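Local coordinates for protein UTP-glucose-1-phosphate uridylyltransferase 2 (Trypanosoma brucei, PDB 3GUE) that probably catalyses the transfer of a uridylyl group from UTP to glucose 1-phosphate, giving UDP-glucose and diphosphate, and holds UDP-glucose in its active site, at residues D253-H258 and V375-D380; L397-E402 and K406-D411; T88-N93 and S97-K102. One frame throughout, in Å; residues are numbered along the deposited sequence.

Interaction 1: residues D253-H258 and V375-D380; sequences DKKGGH and VKTCSD. With UPG (uridine-5'-diphosphate-glucose), chain C.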
loop_
_atom_site.group_PDB
_atom_site.type_symbol
_atom_site.label_atom_id
_atom_site.label_comp_id
_atom_site.label_asym_id
_atom_site.label_seq_id
_atom_site.Cartn_x
_atom_site.Cartn_y
_atom_site.Cartn_z
ATOM N N ASP A 253 6.221 9.145 -7.582
ATOM C CA ASP A 253 5.122 8.964 -6.598
ATOM C C ASP A 253 3.838 9.538 -7.193
ATOM O O ASP A 253 3.555 10.733 -7.039
ATOM C CB ASP A 253 5.427 9.595 -5.229
ATOM C CG ASP A 253 6.754 9.108 -4.618
ATOM O OD1 ASP A 253 6.983 7.878 -4.528
ATOM O OD2 ASP A 253 7.564 9.967 -4.221
ATOM N N LYS A 254 3.061 8.680 -7.856
ATOM C CA LYS A 254 1.877 9.129 -8.621
ATOM C C LYS A 254 0.563 8.582 -8.058
ATOM O O LYS A 254 -0.523 9.199 -8.210
ATOM C CB LYS A 254 2.010 8.684 -10.060
ATOM C CG LYS A 254 3.090 9.421 -10.819
ATOM C CD LYS A 254 3.175 8.936 -12.241
ATOM C CE LYS A 254 4.277 9.667 -12.994
ATOM N NZ LYS A 254 4.283 11.168 -12.767
ATOM N N LYS A 255 0.682 7.406 -7.446
ATOM C CA LYS A 255 -0.445 6.695 -6.844
ATOM C C LYS A 255 -0.190 6.421 -5.350
ATOM O O LYS A 255 0.823 5.841 -4.967
ATOM C CB LYS A 255 -0.712 5.366 -7.614
ATOM C CG LYS A 255 -1.198 5.594 -9.082
ATOM C CD LYS A 255 -1.379 4.248 -9.832
ATOM C CE LYS A 255 -2.639 3.467 -9.402
ATOM N NZ LYS A 255 -2.613 2.027 -9.922
ATOM N N GLY A 256 -1.126 6.871 -4.525
ATOM C CA GLY A 256 -1.069 6.718 -3.083
ATOM C C GLY A 256 -1.659 7.983 -2.494
ATOM O O GLY A 256 -2.612 8.532 -3.036
ATOM N N GLY A 257 -1.103 8.452 -1.380
ATOM C CA GLY A 257 -1.590 9.670 -0.746
ATOM C C GLY A 257 -0.537 10.685 -0.332
ATOM O O GLY A 257 0.552 10.317 0.072
ATOM N N HIS A 258 -0.876 11.957 -0.463
ATOM C CA HIS A 258 -0.062 13.048 0.091
ATOM C C HIS A 258 -0.775 13.694 1.266
ATOM O O HIS A 258 -2.013 13.643 1.378
ATOM C CB HIS A 258 0.279 14.112 -0.967
ATOM C CG HIS A 258 -0.901 14.899 -1.440
ATOM N ND1 HIS A 258 -1.373 16.007 -0.771
ATOM C CD2 HIS A 258 -1.717 14.730 -2.508
ATOM C CE1 HIS A 258 -2.416 16.502 -1.415
ATOM N NE2 HIS A 258 -2.649 15.746 -2.470
ATOM N N VAL A 375 5.569 -0.740 -4.662
ATOM C CA VAL A 375 5.113 -1.357 -5.924
ATOM C C VAL A 375 3.591 -1.319 -5.954
ATOM O O VAL A 375 2.935 -2.187 -5.350
ATOM C CB VAL A 375 5.626 -2.819 -6.081
ATOM C CG1 VAL A 375 5.038 -3.482 -7.373
ATOM C CG2 VAL A 375 7.205 -2.841 -6.103
ATOM N N LYS A 376 3.056 -0.285 -6.628
ATOM C CA LYS A 376 1.625 -0.107 -6.862
ATOM C C LYS A 376 1.278 -0.544 -8.282
ATOM O O LYS A 376 0.149 -0.995 -8.556
ATOM C CB LYS A 376 1.228 1.378 -6.739
ATOM C CG LYS A 376 1.772 2.120 -5.557
ATOM C CD LYS A 376 1.056 1.708 -4.301
ATOM C CE LYS A 376 1.889 0.754 -3.478
ATOM N NZ LYS A 376 1.306 0.677 -2.114
ATOM N N THR A 377 2.270 -0.443 -9.164
ATOM C CA THR A 377 2.081 -0.711 -10.589
ATOM C C THR A 377 3.182 -1.616 -11.167
ATOM O O THR A 377 4.188 -1.910 -10.503
ATOM C CB THR A 377 2.093 0.595 -11.422
ATOM O OG1 THR A 377 3.399 1.170 -11.355
ATOM C CG2 THR A 377 1.044 1.591 -10.935
ATOM N N CYS A 378 2.978 -2.035 -12.413
ATOM C CA CYS A 378 3.942 -2.857 -13.132
ATOM C C CYS A 378 5.192 -2.031 -13.466
ATOM O O CYS A 378 6.278 -2.591 -13.499
ATOM C CB CYS A 378 3.322 -3.473 -14.396
ATOM S SG CYS A 378 2.187 -4.861 -14.161
ATOM N N SER A 379 5.028 -0.711 -13.677
ATOM C CA SER A 379 6.160 0.234 -13.770
ATOM C C SER A 379 7.070 0.273 -12.552
ATOM O O SER A 379 8.293 0.313 -12.704
ATOM C CB SER A 379 5.755 1.670 -14.190
ATOM O OG SER A 379 4.581 2.160 -13.550
ATOM N N ASP A 380 6.464 0.229 -11.369
ATOM C CA ASP A 380 7.165 0.119 -10.094
ATOM C C ASP A 380 7.877 -1.207 -9.974
ATOM O O ASP A 380 9.033 -1.274 -9.480
ATOM C CB ASP A 380 6.183 0.228 -8.923
ATOM C CG ASP A 380 5.590 1.623 -8.723
ATOM O OD1 ASP A 380 6.218 2.635 -9.033
ATOM O OD2 ASP A 380 4.449 1.703 -8.213
HETATM N N1 UPG C . -4.400 -3.812 1.562
HETATM C C2 UPG C . -5.025 -4.550 2.587
HETATM N N3 UPG C . -6.405 -4.485 2.664
HETATM C C4 UPG C . -7.174 -3.740 1.802
HETATM C C5 UPG C . -6.560 -2.987 0.794
HETATM C C6 UPG C . -5.175 -3.010 0.666
HETATM O O2 UPG C . -4.430 -5.274 3.400
HETATM O O4 UPG C . -8.402 -3.770 1.958
HETATM C C1C UPG C . -2.907 -3.843 1.436
HETATM C C2C UPG C . -2.251 -4.087 0.073
HETATM O O2C UPG C . -2.209 -5.488 -0.230
HETATM C C3C UPG C . -0.851 -3.549 0.357
HETATM C C4C UPG C . -1.137 -2.335 1.226
HETATM O O4C UPG C . -2.453 -2.530 1.810
HETATM O O3C UPG C . -0.139 -4.502 1.145
HETATM C C5C UPG C . -1.187 -1.019 0.383
HETATM O O5C UPG C . -2.272 -0.952 -0.502
HETATM P PA UPG C . -2.096 -0.352 -1.990
HETATM O O1A UPG C . -0.876 -1.017 -2.528
HETATM O O2A UPG C . -3.348 -0.409 -2.754
HETATM O O3A UPG C . -1.697 1.213 -1.671
HETATM P PB UPG C . -2.709 2.476 -1.501
HETATM O O1B UPG C . -3.729 2.114 -0.502
HETATM O O2B UPG C . -3.131 3.012 -2.833
HETATM O O3B UPG C . -1.655 3.553 -0.949
HETATM C "C1'" UPG C . -1.032 3.328 0.369
HETATM C "C2'" UPG C . -1.378 4.496 1.281
HETATM C "C3'" UPG C . -0.889 5.770 0.603
HETATM C "C4'" UPG C . 0.634 5.681 0.415
HETATM C "C5'" UPG C . 1.000 4.422 -0.412
HETATM C "C6'" UPG C . 2.480 4.152 -0.337
HETATM O "O2'" UPG C . -2.798 4.586 1.499
HETATM O "O3'" UPG C . -1.286 6.889 1.377
HETATM O "O4'" UPG C . 1.127 6.844 -0.232
HETATM O "O5'" UPG C . 0.381 3.213 0.106
HETATM O "O6'" UPG C . 2.846 3.248 -1.381
#

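Interaction 2: residues L397-E402 and K406-D411; sequences LVLCEE and KPPAID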
loop_
_atom_site.group_PDB
_atom_site.type_symbol
_atom_site.label_atom_id
_atom_site.label_comp_id
_atom_site.label_asym_id
_atom_site.label_seq_id
_atom_site.Cartn_x
_atom_site.Cartn_y
_atom_site.Cartn_z
ATOM N N LEU A 397 14.993 -4.075 0.451
ATOM C CA LEU A 397 15.262 -3.588 -0.902
ATOM C C LEU A 397 15.304 -2.082 -0.876
ATOM O O LEU A 397 14.405 -1.433 -0.332
ATOM C CB LEU A 397 14.226 -4.098 -1.889
ATOM C CG LEU A 397 14.547 -5.521 -2.337
ATOM C CD1 LEU A 397 14.188 -6.547 -1.297
ATOM C CD2 LEU A 397 13.839 -5.833 -3.602
ATOM N N VAL A 398 16.361 -1.522 -1.451
ATOM C CA VAL A 398 16.605 -0.070 -1.362
ATOM C C VAL A 398 17.155 0.462 -2.695
ATOM O O VAL A 398 17.882 -0.230 -3.406
ATOM C CB VAL A 398 17.618 0.265 -0.251
ATOM C CG1 VAL A 398 17.097 -0.227 1.139
ATOM C CG2 VAL A 398 18.959 -0.344 -0.570
ATOM N N LEU A 399 16.793 1.702 -3.007
ATOM C CA LEU A 399 17.233 2.353 -4.225
ATOM C C LEU A 399 18.757 2.453 -4.168
ATOM O O LEU A 399 19.332 2.692 -3.101
ATOM C CB LEU A 399 16.601 3.758 -4.326
ATOM C CG LEU A 399 16.853 4.547 -5.610
ATOM C CD1 LEU A 399 16.118 3.947 -6.782
ATOM C CD2 LEU A 399 16.416 5.989 -5.395
ATOM N N CYS A 400 19.392 2.214 -5.304
ATOM C CA CYS A 400 20.825 2.344 -5.471
ATOM C C CYS A 400 21.329 3.766 -5.208
ATOM O O CYS A 400 20.600 4.768 -5.393
ATOM C CB CYS A 400 21.250 1.874 -6.870
ATOM S SG CYS A 400 20.705 2.938 -8.246
ATOM N N GLU A 401 22.595 3.839 -4.801
ATOM C CA GLU A 401 23.227 5.082 -4.384
ATOM C C GLU A 401 23.309 6.114 -5.507
ATOM O O GLU A 401 23.126 7.315 -5.293
ATOM C CB GLU A 401 24.625 4.795 -3.828
ATOM C CG GLU A 401 25.122 5.834 -2.850
ATOM C CD GLU A 401 26.648 5.993 -2.859
ATOM O OE1 GLU A 401 27.370 5.017 -3.186
ATOM O OE2 GLU A 401 27.129 7.105 -2.536
ATOM N N GLU A 402 23.581 5.644 -6.710
ATOM C CA GLU A 402 23.788 6.543 -7.838
ATOM C C GLU A 402 22.508 7.223 -8.340
ATOM O O GLU A 402 22.589 8.169 -9.123
ATOM C CB GLU A 402 24.511 5.816 -8.973
ATOM C CG GLU A 402 23.695 4.697 -9.619
ATOM C CD GLU A 402 24.420 4.075 -10.795
ATOM O OE1 GLU A 402 24.825 4.815 -11.721
ATOM O OE2 GLU A 402 24.596 2.838 -10.783
ATOM N N LYS A 406 16.333 9.414 -5.950
ATOM C CA LYS A 406 15.259 9.598 -6.924
ATOM C C LYS A 406 15.107 8.353 -7.797
ATOM O O LYS A 406 15.978 8.069 -8.622
ATOM C CB LYS A 406 15.491 10.820 -7.821
ATOM C CG LYS A 406 15.510 12.167 -7.118
ATOM C CD LYS A 406 15.727 13.285 -8.128
ATOM C CE LYS A 406 16.676 14.339 -7.594
ATOM N NZ LYS A 406 15.975 15.554 -7.084
ATOM N N PRO A 407 13.997 7.596 -7.619
ATOM C CA PRO A 407 13.843 6.413 -8.458
ATOM C C PRO A 407 13.734 6.819 -9.931
ATOM O O PRO A 407 13.306 7.952 -10.225
ATOM C CB PRO A 407 12.514 5.810 -7.984
ATOM C CG PRO A 407 12.320 6.371 -6.576
ATOM C CD PRO A 407 12.864 7.759 -6.683
ATOM N N PRO A 408 14.117 5.907 -10.854
ATOM C CA PRO A 408 13.872 6.186 -12.275
ATOM C C PRO A 408 12.383 6.497 -12.437
ATOM O O PRO A 408 11.554 5.836 -11.793
ATOM C CB PRO A 408 14.147 4.840 -12.951
ATOM C CG PRO A 408 15.014 4.090 -12.031
ATOM C CD PRO A 408 14.725 4.578 -10.639
ATOM N N ALA A 409 12.040 7.492 -13.254
ATOM C CA ALA A 409 10.628 7.783 -13.494
ATOM C C ALA A 409 10.143 6.961 -14.706
ATOM O O ALA A 409 10.399 7.316 -15.866
ATOM C CB ALA A 409 10.405 9.276 -13.698
ATOM N N ILE A 410 9.449 5.867 -14.431
ATOM C CA ILE A 410 9.050 4.891 -15.478
ATOM C C ILE A 410 7.564 5.061 -15.882
ATOM O O ILE A 410 6.651 4.847 -15.059
ATOM C CB ILE A 410 9.371 3.434 -15.041
ATOM C CG1 ILE A 410 10.836 3.311 -14.582
ATOM C CG2 ILE A 410 9.050 2.404 -16.192
ATOM C CD1 ILE A 410 11.216 1.947 -13.962
ATOM N N ASP A 411 7.348 5.453 -17.145
ATOM C CA ASP A 411 6.004 5.575 -17.731
ATOM C C ASP A 411 5.813 4.479 -18.787
ATOM O O ASP A 411 6.385 4.515 -19.906
ATOM C CB ASP A 411 5.772 6.977 -18.313
ATOM C CG ASP A 411 4.422 7.133 -19.029
ATOM O OD1 ASP A 411 3.593 6.207 -19.089
ATOM O OD2 ASP A 411 4.184 8.219 -19.568
#

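Interaction 3: residues T88-N93 and S97-K102; sequences TGMGLN and SLLQVK. With SO4 (sulfate ion), chain F.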
loop_
_atom_site.group_PDB
_atom_site.type_symbol
_atom_site.label_atom_id
_atom_site.label_comp_id
_atom_site.label_asym_id
_atom_site.label_seq_id
_atom_site.Cartn_x
_atom_site.Cartn_y
_atom_site.Cartn_z
ATOM N N THR A 88 -5.766 -5.498 -8.193
ATOM C CA THR A 88 -6.556 -5.484 -9.421
ATOM C C THR A 88 -5.965 -4.504 -10.436
ATOM O O THR A 88 -5.987 -4.773 -11.635
ATOM C CB THR A 88 -8.035 -5.207 -9.142
ATOM O OG1 THR A 88 -8.165 -3.919 -8.533
ATOM C CG2 THR A 88 -8.622 -6.267 -8.196
ATOM N N GLY A 89 -5.402 -3.401 -9.928
ATOM C CA GLY A 89 -4.639 -2.419 -10.708
ATOM C C GLY A 89 -3.553 -3.025 -11.595
ATOM O O GLY A 89 -3.329 -2.553 -12.715
ATOM N N MET A 90 -2.876 -4.062 -11.094
ATOM C CA MET A 90 -1.905 -4.821 -11.902
ATOM C C MET A 90 -2.474 -6.108 -12.522
ATOM O O MET A 90 -1.732 -6.914 -13.052
ATOM C CB MET A 90 -0.647 -5.126 -11.095
ATOM C CG MET A 90 0.171 -3.887 -10.822
ATOM S SD MET A 90 1.309 -4.159 -9.476
ATOM C CE MET A 90 2.417 -5.367 -10.199
ATOM N N GLY A 91 -3.789 -6.285 -12.451
ATOM C CA GLY A 91 -4.464 -7.412 -13.099
ATOM C C GLY A 91 -4.321 -8.745 -12.383
ATOM O O GLY A 91 -4.309 -9.812 -13.019
ATOM N N LEU A 92 -4.226 -8.683 -11.058
ATOM C CA LEU A 92 -4.107 -9.876 -10.215
ATOM C C LEU A 92 -5.432 -10.218 -9.559
ATOM O O LEU A 92 -6.278 -9.345 -9.338
ATOM C CB LEU A 92 -3.064 -9.640 -9.122
ATOM C CG LEU A 92 -1.674 -9.143 -9.523
ATOM C CD1 LEU A 92 -0.796 -9.043 -8.305
ATOM C CD2 LEU A 92 -1.041 -10.022 -10.574
ATOM N N ASN A 93 -5.641 -11.484 -9.247
ATOM C CA ASN A 93 -6.811 -11.812 -8.428
ATOM C C ASN A 93 -6.434 -12.450 -7.093
ATOM O O ASN A 93 -6.938 -13.508 -6.705
ATOM C CB ASN A 93 -7.842 -12.633 -9.209
ATOM C CG ASN A 93 -9.223 -12.619 -8.542
ATOM O OD1 ASN A 93 -9.655 -11.589 -8.007
ATOM N ND2 ASN A 93 -9.909 -13.768 -8.557
ATOM N N SER A 97 2.026 -9.930 -2.974
ATOM C CA SER A 97 3.230 -10.348 -2.244
ATOM C C SER A 97 3.858 -11.659 -2.775
ATOM O O SER A 97 5.027 -11.926 -2.519
ATOM C CB SER A 97 2.957 -10.442 -0.714
ATOM O OG SER A 97 2.087 -11.536 -0.383
ATOM N N LEU A 98 3.066 -12.475 -3.482
ATOM C CA LEU A 98 3.536 -13.736 -4.052
ATOM C C LEU A 98 4.182 -13.498 -5.419
ATOM O O LEU A 98 4.619 -14.436 -6.104
ATOM C CB LEU A 98 2.387 -14.749 -4.119
ATOM C CG LEU A 98 1.826 -15.118 -2.733
ATOM C CD1 LEU A 98 0.783 -16.218 -2.856
ATOM C CD2 LEU A 98 2.937 -15.515 -1.773
ATOM N N LEU A 99 4.246 -12.228 -5.813
ATOM C CA LEU A 99 4.997 -11.852 -7.021
ATOM C C LEU A 99 6.526 -12.002 -6.844
ATOM O O LEU A 99 7.064 -11.636 -5.805
ATOM C CB LEU A 99 4.645 -10.432 -7.454
ATOM C CG LEU A 99 3.659 -10.249 -8.616
ATOM C CD1 LEU A 99 2.394 -11.075 -8.434
ATOM C CD2 LEU A 99 3.334 -8.750 -8.765
ATOM N N GLN A 100 7.202 -12.535 -7.865
ATOM C CA GLN A 100 8.663 -12.671 -7.819
ATOM C C GLN A 100 9.286 -11.284 -7.907
ATOM O O GLN A 100 8.828 -10.424 -8.686
ATOM C CB GLN A 100 9.224 -13.584 -8.939
ATOM C CG GLN A 100 8.865 -15.095 -8.836
ATOM C CD GLN A 100 9.583 -16.027 -9.872
ATOM O OE1 GLN A 100 9.541 -15.806 -11.101
ATOM N NE2 GLN A 100 10.211 -17.100 -9.360
ATOM N N VAL A 101 10.343 -11.078 -7.122
ATOM C CA VAL A 101 11.006 -9.774 -6.999
ATOM C C VAL A 101 12.474 -9.831 -7.494
ATOM O O VAL A 101 12.822 -9.146 -8.446
ATOM C CB VAL A 101 10.817 -9.212 -5.559
ATOM C CG1 VAL A 101 11.680 -8.014 -5.301
ATOM C CG2 VAL A 101 9.382 -8.784 -5.369
ATOM N N LYS A 102 13.288 -10.691 -6.876
ATOM C CA LYS A 102 14.682 -10.934 -7.266
ATOM C C LYS A 102 15.015 -12.381 -6.927
ATOM O O LYS A 102 14.517 -12.904 -5.943
ATOM C CB LYS A 102 15.634 -10.021 -6.487
ATOM C CG LYS A 102 15.521 -8.530 -6.807
ATOM C CD LYS A 102 16.793 -7.785 -6.541
ATOM C CE LYS A 102 16.719 -6.397 -7.112
ATOM N NZ LYS A 102 15.655 -5.658 -6.401
HETATM S S SO4 F . -2.168 -13.446 -8.183
HETATM O O1 SO4 F . -2.966 -13.594 -9.408
HETATM O O2 SO4 F . -0.723 -13.474 -8.476
HETATM O O3 SO4 F . -2.422 -12.151 -7.569
HETATM O O4 SO4 F . -2.513 -14.507 -7.232
#

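Interaction 1: residues D253-H258 and V375-D380
With CG beside the backbone N (chi1 -66°) and chi2 extended, Lys255 brings its CD to 3.8 Å from Thr377 CG2; the bend at chi3 then keeps NZ beside the same methyl. Lys376 CG, likewise set beside its backbone N, lies 3.9 Å from Lys255 O, and bends at chi2 (-74°) and chi3 carry CE and NZ away to the sugar nucleotide. There NZ donates to three oxygens of UDP-glucose, and weakly to the ring oxygen O5': Lys376 NZ lies 2.8 Å from O1A of the alpha phosphate, 3.1 Å from the bridging O3A and 3.1 Å from the glucose O6'. From the other segment, Gly257 N gives the glucose O4' a nearly straight bond of 3.0 Å, and Gly256 CA packs against the same hydroxyl. Behind Lys376 the backbone is pinned by a capping box: Asp380 N bonds to Thr377 OG1 at 3.2 Å, while Asp380 OD2 accepts from the N atoms of Lys376 (2.9 Å) and Thr377, both on its anti side. Asp221, a probable UTP-site residue, forms a salt bridge with Lys376 NZ and accepts from Val375 N. The two segments thus share the ligand more than they bind each other: one amine ties the glucose to the diphosphate, and a backbone N-H reads the sugar's O4', consistent with fixing the sugar relative to the phosphates.

Interaction 2: residues L397-E402 and K406-D411
Leu399 reaches across to the Lys406-Pro407-Pro408 backbone with both of its methyls, and no hydrogen bond joins the two segments. Leu399 CD2 rests on the Lys406 backbone, 3.5 Å from Lys406 N, and on Pro407 N at 3.7 Å. The other branch goes further along: Leu399 CD1 is 3.8 Å from Pro407 CA and 4.1 Å from the ring carbon CD of Pro408. With CG trans to the backbone N (chi1 -175°), the two methyls lie one after the other along the chain from Lys406 to Pro408. Leu399 and Pro408 run past each other in opposite directions, whereas Pro407 meets the leucine through its own CD, 4.2 Å from Leu399 CD2. Both prolines have polyproline-II-like backbone angles, while Lys406 points its CB away from the leucine and contributes backbone. In the next shell Tyr389 touches both Leu399 and Pro407, Glu370 also packs on the leucine, and Ser252 on Pro407. Strand 397-399 pairs antiparallel with strand 389-391, the strand that follows helix 378-385. Beyond the prolines, strand 409-412 begins the parallel sheet of the C-terminal domain, with Ala409 bonded through its backbone to strand 437-443 and Asp411 in a salt bridge to Arg443. Ile410 leans back on helix 378-385, so the contact lies where the small hairpin hands over to that sheet.

Interaction 3: residues T88-N93 and S97-K102
Met90, Leu92 and Leu99 bring no ring or other flat side chain to this contact, so there are no stacked faces or edges, and it is made by methyl groups alone. Leu92 and Leu99 point at each other tip to tip, CD1 of Leu92 lying 3.8 Å from CD1 of Leu99. The second branch of Leu99 serves Met90: Leu99 CD2 touches Met90 CE at 3.8 Å, and the two side chains meet at a slant. The same Leu99 CD2 stays 4.2 Å from Leu92 CD1, which makes the three methyl-bearing ends one small cluster. Met90 bends at its last torsion (chi3 67°), which swings CE toward the leucine. The Thr88-Gly91 turn is closed by a backbone bond from Gly91 N to Thr88 O of 2.8 Å, and the CB atoms of Met90 and Leu92 both point toward segment 97-102. A sulfate, probably from the crystallisation liquor, sits beside the leucines: its O3 comes as near as 3.0 Å to Leu92 CB, a tight contact, its O2 is 3.9 Å from Leu99 CD1, and Asn93 N gives its O1 only a weak bond of 3.4 Å. Leu381 of helix 378-385 touches both Met90 and Leu99, while Val101 and Lys102 form a classic beta bulge opposite strand 105-106. Held by apolar packing alone, the contact closes the glycine-rich loop that carries Lys96, which probably binds UTP, with Met90 packed near that lysine.

In the fold
Helix 378-385 and the loop before it connect the three contacts. Interaction 1 alone touches UDP-glucose, through Lys376, Gly256 and Gly257. Interaction 3 backs it: Met90 SD lies 3.5 Å from Lys376 O, and the Met90 side chain comes within about 8 Å of the ligand. Interaction 2 stands further out, the side chain of Pro407 about 11 Å from UDP-glucose, yet it meets interaction 1 where Ser379 CB lies 3.4 Å from Ile410 O. Interactions 2 and 3, their centres about 20 Å apart, still meet through Leu397 CD2, 3.5 Å from Val101 CG1. The nucleotide site is thus connected by packing to the start of the C-terminal sheet.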